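Local coordinates for protein pyoverdine synthetase F (Pseudomonas aeruginosa PAO1, PDB 6CUL) that is an alpha/beta protein built round a mixed beta sheet and binds the ligand FGD, at residues Tyr88-Gln93 and Thr98-Leu103; Tyr215-Ser220 and Trp253-Asn258. All coordinates share one frame; numbering follows the deposited sequence.

Contact 1: Tyr88-Gln93 and Thr98-Leu103; sequences YPADLQ and TLNDLL
Tyr-88 and Leu-92 meet Leu-99 and Asn-100 where a surface loop folds back on itself. The type I beta turn from Pro-89 to Leu-92 brings the Leu-92 carbonyl to the second segment. Its oxygen accepts the backbone N of Leu-99 at 2.8 Å, with a nearly straight N-H...O angle of 169°. The close-packed side holds the buried Tyr-88 and Leu-99. CD2 of Leu-99 lies over one face of the Tyr-88 ring and is 3.8 Å from Leu-92 CD2. The two leucines point the same way. CG of Leu-99 is anti to the backbone N (chi1 173°), which lays its side chain beside Leu-92. Tyr-88 OH donates to Asn-100 OD1 at 2.7 Å. It approaches from above the carbonyl plane, and ring and amide are turned 39° apart. Trp-86 NE1 also bonds to this OD1, so two donors grip it. The solvent side is looser. Gln-93 and Thr-98 are exposed there, and both side chains start away from the partner segment. An isolated backbone bridge joins the two residues, their CA atoms 4.6 Å apart. Inward, Leu-99 packs on Leu-37 and Val-41 of helix 36-46, and Leu-103 on Val-58 of strand 55-60.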
# COMPACT_ATOMS: atom_id res chain seq x y z
N TYR A 88 8.64 -3.93 -10.30
CA TYR A 88 9.95 -3.96 -9.77
C TYR A 88 10.78 -4.74 -10.82
O TYR A 88 10.24 -5.31 -11.71
CB TYR A 88 10.00 -4.62 -8.38
CG TYR A 88 9.35 -5.96 -8.28
CD1 TYR A 88 9.89 -7.03 -8.88
CD2 TYR A 88 8.18 -6.13 -7.63
CE1 TYR A 88 9.30 -8.24 -8.81
CE2 TYR A 88 7.59 -7.32 -7.56
CZ TYR A 88 8.16 -8.38 -8.17
OH TYR A 88 7.59 -9.60 -8.11
N PRO A 89 12.09 -4.74 -10.70
CA PRO A 89 12.72 -5.52 -11.74
C PRO A 89 12.37 -6.97 -11.61
O PRO A 89 12.67 -7.50 -10.60
CB PRO A 89 14.17 -5.34 -11.45
CG PRO A 89 14.26 -4.07 -10.78
CD PRO A 89 13.04 -3.93 -9.98
N ALA A 90 11.96 -7.61 -12.67
CA ALA A 90 11.55 -9.01 -12.68
C ALA A 90 12.60 -9.94 -12.10
O ALA A 90 12.26 -10.99 -11.61
CB ALA A 90 11.22 -9.44 -14.06
N ASP A 91 13.83 -9.50 -12.11
CA ASP A 91 14.87 -10.27 -11.51
C ASP A 91 15.10 -10.01 -9.99
O ASP A 91 15.98 -10.59 -9.46
CB ASP A 91 16.12 -10.08 -12.34
CG ASP A 91 16.55 -8.69 -12.38
OD1 ASP A 91 16.30 -8.05 -11.40
OD2 ASP A 91 17.15 -8.22 -13.36
N LEU A 92 14.26 -9.26 -9.29
CA LEU A 92 14.57 -8.94 -7.93
C LEU A 92 14.69 -10.13 -7.02
O LEU A 92 13.93 -11.04 -7.14
CB LEU A 92 13.55 -7.94 -7.39
CG LEU A 92 13.83 -7.20 -6.09
CD1 LEU A 92 15.25 -6.70 -6.09
CD2 LEU A 92 12.87 -6.07 -5.88
N GLN A 93 15.60 -10.06 -6.06
CA GLN A 93 15.80 -11.13 -5.08
C GLN A 93 15.50 -10.68 -3.66
O GLN A 93 15.95 -9.65 -3.27
CB GLN A 93 17.24 -11.59 -5.08
CG GLN A 93 17.98 -11.44 -6.39
CD GLN A 93 18.32 -10.00 -6.72
OE1 GLN A 93 17.67 -9.07 -6.27
NE2 GLN A 93 19.34 -9.83 -7.53
N THR A 98 13.81 -15.60 -5.20
CA THR A 98 13.42 -14.83 -6.35
C THR A 98 12.15 -14.13 -5.90
O THR A 98 11.29 -14.78 -5.45
CB THR A 98 13.11 -15.76 -7.51
OG1 THR A 98 14.26 -16.52 -7.83
CG2 THR A 98 12.73 -15.04 -8.66
N LEU A 99 12.04 -12.82 -6.03
CA LEU A 99 10.85 -12.15 -5.53
C LEU A 99 9.58 -12.54 -6.23
O LEU A 99 8.57 -12.68 -5.57
CB LEU A 99 11.01 -10.65 -5.52
CG LEU A 99 9.78 -9.87 -5.19
CD1 LEU A 99 9.55 -9.67 -3.72
CD2 LEU A 99 9.94 -8.53 -5.76
N ASN A 100 9.68 -12.72 -7.53
CA ASN A 100 8.55 -13.14 -8.37
C ASN A 100 7.96 -14.49 -8.00
O ASN A 100 6.79 -14.69 -8.09
CB ASN A 100 8.90 -13.08 -9.82
CG ASN A 100 8.95 -11.69 -10.30
OD1 ASN A 100 7.94 -11.07 -10.37
ND2 ASN A 100 10.12 -11.18 -10.57
N ASP A 101 8.78 -15.36 -7.49
CA ASP A 101 8.34 -16.60 -7.00
C ASP A 101 7.42 -16.43 -5.82
O ASP A 101 6.81 -17.34 -5.50
CB ASP A 101 9.52 -17.48 -6.67
CG ASP A 101 10.45 -17.72 -7.84
OD1 ASP A 101 10.21 -17.40 -8.97
OD2 ASP A 101 11.49 -18.21 -7.59
N LEU A 102 7.37 -15.32 -5.14
CA LEU A 102 6.43 -15.20 -4.04
C LEU A 102 5.05 -14.63 -4.33
O LEU A 102 4.32 -14.49 -3.45
CB LEU A 102 7.02 -14.42 -2.89
CG LEU A 102 8.33 -14.84 -2.30
CD1 LEU A 102 8.94 -13.70 -1.54
CD2 LEU A 102 8.13 -16.03 -1.43
N LEU A 103 4.74 -14.30 -5.54
CA LEU A 103 3.46 -13.77 -5.84
C LEU A 103 2.33 -14.78 -5.65
O LEU A 103 2.46 -15.91 -6.09
CB LEU A 103 3.48 -13.32 -7.27
CG LEU A 103 4.30 -12.08 -7.57
CD1 LEU A 103 4.16 -11.69 -9.00
CD2 LEU A 103 3.86 -10.98 -6.68

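Contact 2: Tyr215-Ser220 and Trp253-Asn258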
# COMPACT_ATOMS: atom_id res chain seq x y z
N TYR A 215 2.13 22.50 4.99
CA TYR A 215 3.21 22.08 4.16
C TYR A 215 3.92 20.77 4.52
O TYR A 215 5.05 20.63 4.23
CB TYR A 215 4.23 23.20 4.13
CG TYR A 215 3.70 24.52 3.70
CD1 TYR A 215 3.56 24.82 2.37
CD2 TYR A 215 3.33 25.45 4.62
CE1 TYR A 215 3.08 26.01 1.97
CE2 TYR A 215 2.84 26.67 4.23
CZ TYR A 215 2.71 26.93 2.90
OH TYR A 215 2.22 28.13 2.50
N TRP A 216 3.29 19.85 5.19
CA TRP A 216 3.95 18.62 5.49
C TRP A 216 2.99 17.46 5.42
O TRP A 216 1.85 17.60 5.66
CB TRP A 216 4.55 18.64 6.90
CG TRP A 216 5.55 19.68 7.17
CD1 TRP A 216 5.33 20.86 7.75
CD2 TRP A 216 6.91 19.61 6.91
NE1 TRP A 216 6.45 21.55 7.86
CE2 TRP A 216 7.46 20.80 7.34
CE3 TRP A 216 7.74 18.66 6.34
CZ2 TRP A 216 8.81 21.08 7.21
CZ3 TRP A 216 9.06 18.95 6.21
CH2 TRP A 216 9.59 20.14 6.64
N THR A 217 3.50 16.32 5.06
CA THR A 217 2.76 15.09 5.08
C THR A 217 3.65 13.97 5.55
O THR A 217 4.80 14.15 5.71
CB THR A 217 2.06 14.74 3.77
OG1 THR A 217 1.36 13.54 3.99
CG2 THR A 217 3.01 14.57 2.64
N GLY A 218 3.05 12.84 5.81
CA GLY A 218 3.76 11.69 6.31
C GLY A 218 3.14 10.40 5.97
O GLY A 218 2.41 10.35 5.08
N ALA A 219 3.52 9.36 6.64
CA ALA A 219 2.99 8.05 6.45
C ALA A 219 2.72 7.29 7.74
O ALA A 219 3.56 7.30 8.60
CB ALA A 219 3.93 7.27 5.61
N SER A 220 1.60 6.59 7.82
CA SER A 220 1.25 5.83 9.01
C SER A 220 1.28 4.30 8.95
O SER A 220 0.73 3.75 8.06
CB SER A 220 -0.12 6.14 9.47
OG SER A 220 -0.07 7.33 10.14
N TRP A 253 6.28 10.47 -4.61
CA TRP A 253 7.64 10.05 -4.50
C TRP A 253 8.23 10.61 -3.20
O TRP A 253 8.65 9.88 -2.44
CB TRP A 253 8.41 10.53 -5.74
CG TRP A 253 9.74 9.91 -5.99
CD1 TRP A 253 10.01 8.86 -6.77
CD2 TRP A 253 10.96 10.30 -5.42
NE1 TRP A 253 11.29 8.57 -6.73
CE2 TRP A 253 11.92 9.45 -5.91
CE3 TRP A 253 11.35 11.30 -4.55
CZ2 TRP A 253 13.24 9.55 -5.53
CZ3 TRP A 253 12.61 11.39 -4.18
CH2 TRP A 253 13.56 10.53 -4.67
N ASN A 254 8.13 11.86 -2.93
CA ASN A 254 8.70 12.33 -1.73
C ASN A 254 8.14 11.72 -0.43
O ASN A 254 8.87 11.44 0.46
CB ASN A 254 8.56 13.80 -1.69
CG ASN A 254 9.48 14.47 -2.64
OD1 ASN A 254 10.32 13.89 -3.20
ND2 ASN A 254 9.29 15.72 -2.80
N ASN A 255 6.85 11.57 -0.31
CA ASN A 255 6.31 10.92 0.83
C ASN A 255 6.74 9.45 0.87
O ASN A 255 6.99 8.95 1.90
CB ASN A 255 4.82 11.09 0.94
CG ASN A 255 4.34 10.96 2.34
OD1 ASN A 255 4.91 11.51 3.24
ND2 ASN A 255 3.31 10.21 2.53
N PHE A 256 6.79 8.78 -0.27
CA PHE A 256 7.29 7.43 -0.32
C PHE A 256 8.72 7.45 0.10
O PHE A 256 9.07 6.62 0.83
CB PHE A 256 7.39 6.89 -1.70
CG PHE A 256 6.28 6.04 -2.14
CD1 PHE A 256 5.06 6.11 -1.58
CD2 PHE A 256 6.44 5.22 -3.24
CE1 PHE A 256 4.04 5.33 -2.06
CE2 PHE A 256 5.44 4.46 -3.72
CZ PHE A 256 4.25 4.50 -3.14
N ASN A 257 9.55 8.35 -0.41
CA ASN A 257 10.94 8.45 -0.02
C ASN A 257 11.25 9.22 1.33
O ASN A 257 12.15 8.87 2.00
CB ASN A 257 11.82 8.81 -1.24
CG ASN A 257 11.72 7.77 -2.42
OD1 ASN A 257 12.59 6.98 -2.64
ND2 ASN A 257 10.72 7.84 -3.16
N ASN A 258 10.53 10.28 1.66
CA ASN A 258 10.75 11.01 2.92
C ASN A 258 10.10 10.45 4.17
O ASN A 258 10.64 10.54 5.19
CB ASN A 258 10.35 12.48 2.80
CG ASN A 258 11.53 13.40 2.62
OD1 ASN A 258 12.63 12.97 2.45
ND2 ASN A 258 11.28 14.68 2.67
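Asn-255 ND2 donates to the carbonyl O of Gly-218 at 2.7 Å, with an N-H...O angle of 162°. This bond ties helix 248-271 to strand 216-223, as part of an alpha/beta fold in which the helix packs against a mixed sheet. The short segments of helix and strand cross at -57°, with their axes 7.9 Å apart. Gly-218 and Asn-255 are the nearest residues across them, and the CA atoms are 6.1 Å apart. With chi1 at -155°, Asn-255 swings its CG away from the backbone N, and the amide meets the strand. Gly-218 O lies almost in the plane of that amide, yet the amide N sits above the plane of the Gly-218 carbonyl. The other end of the amide, OD1, is hydrogen-bonded to Thr-240 OG1 on the neighbouring strand 233-241. Each end of the amide thus has a partner, which would set its flip and hold its rotation. Thr-217 crosses the Asn-255 side chain at about a right angle, and its CG2 methyl lies 3.7 Å from Asn-255 OD1. Ala-219 CB points toward the helix and packs on Leu-260. On the helix itself, Trp-253 O accepts both the backbone N and the ND2 of Asn-257. That ND2 also sits 3.3 Å above the plane of the Trp-253 ring, over its centre.

How the contacts relate
Contact 1 is a surface loop contact, whereas contact 2 is buried. Their centres are 26 Å apart, their nearest atoms are about 11 Å apart, and they do not touch. They follow one another along the chain. The mixed sheet relates them: contact 1 runs into strand 103-105 at one outer edge, while contact 2 lies on strand 216-223, next to the other outer strand, 233-241. No residue of either contact belongs to the residues that line the FGD pocket. In sequence, contact 1 lies between the two groups of these: Pro-67, Arg-68, Gly-71, Lys-72 and Asp-75 before it, and Thr-109, Tyr-110, Arg-112, Tyr-113 and Pro-114 after it.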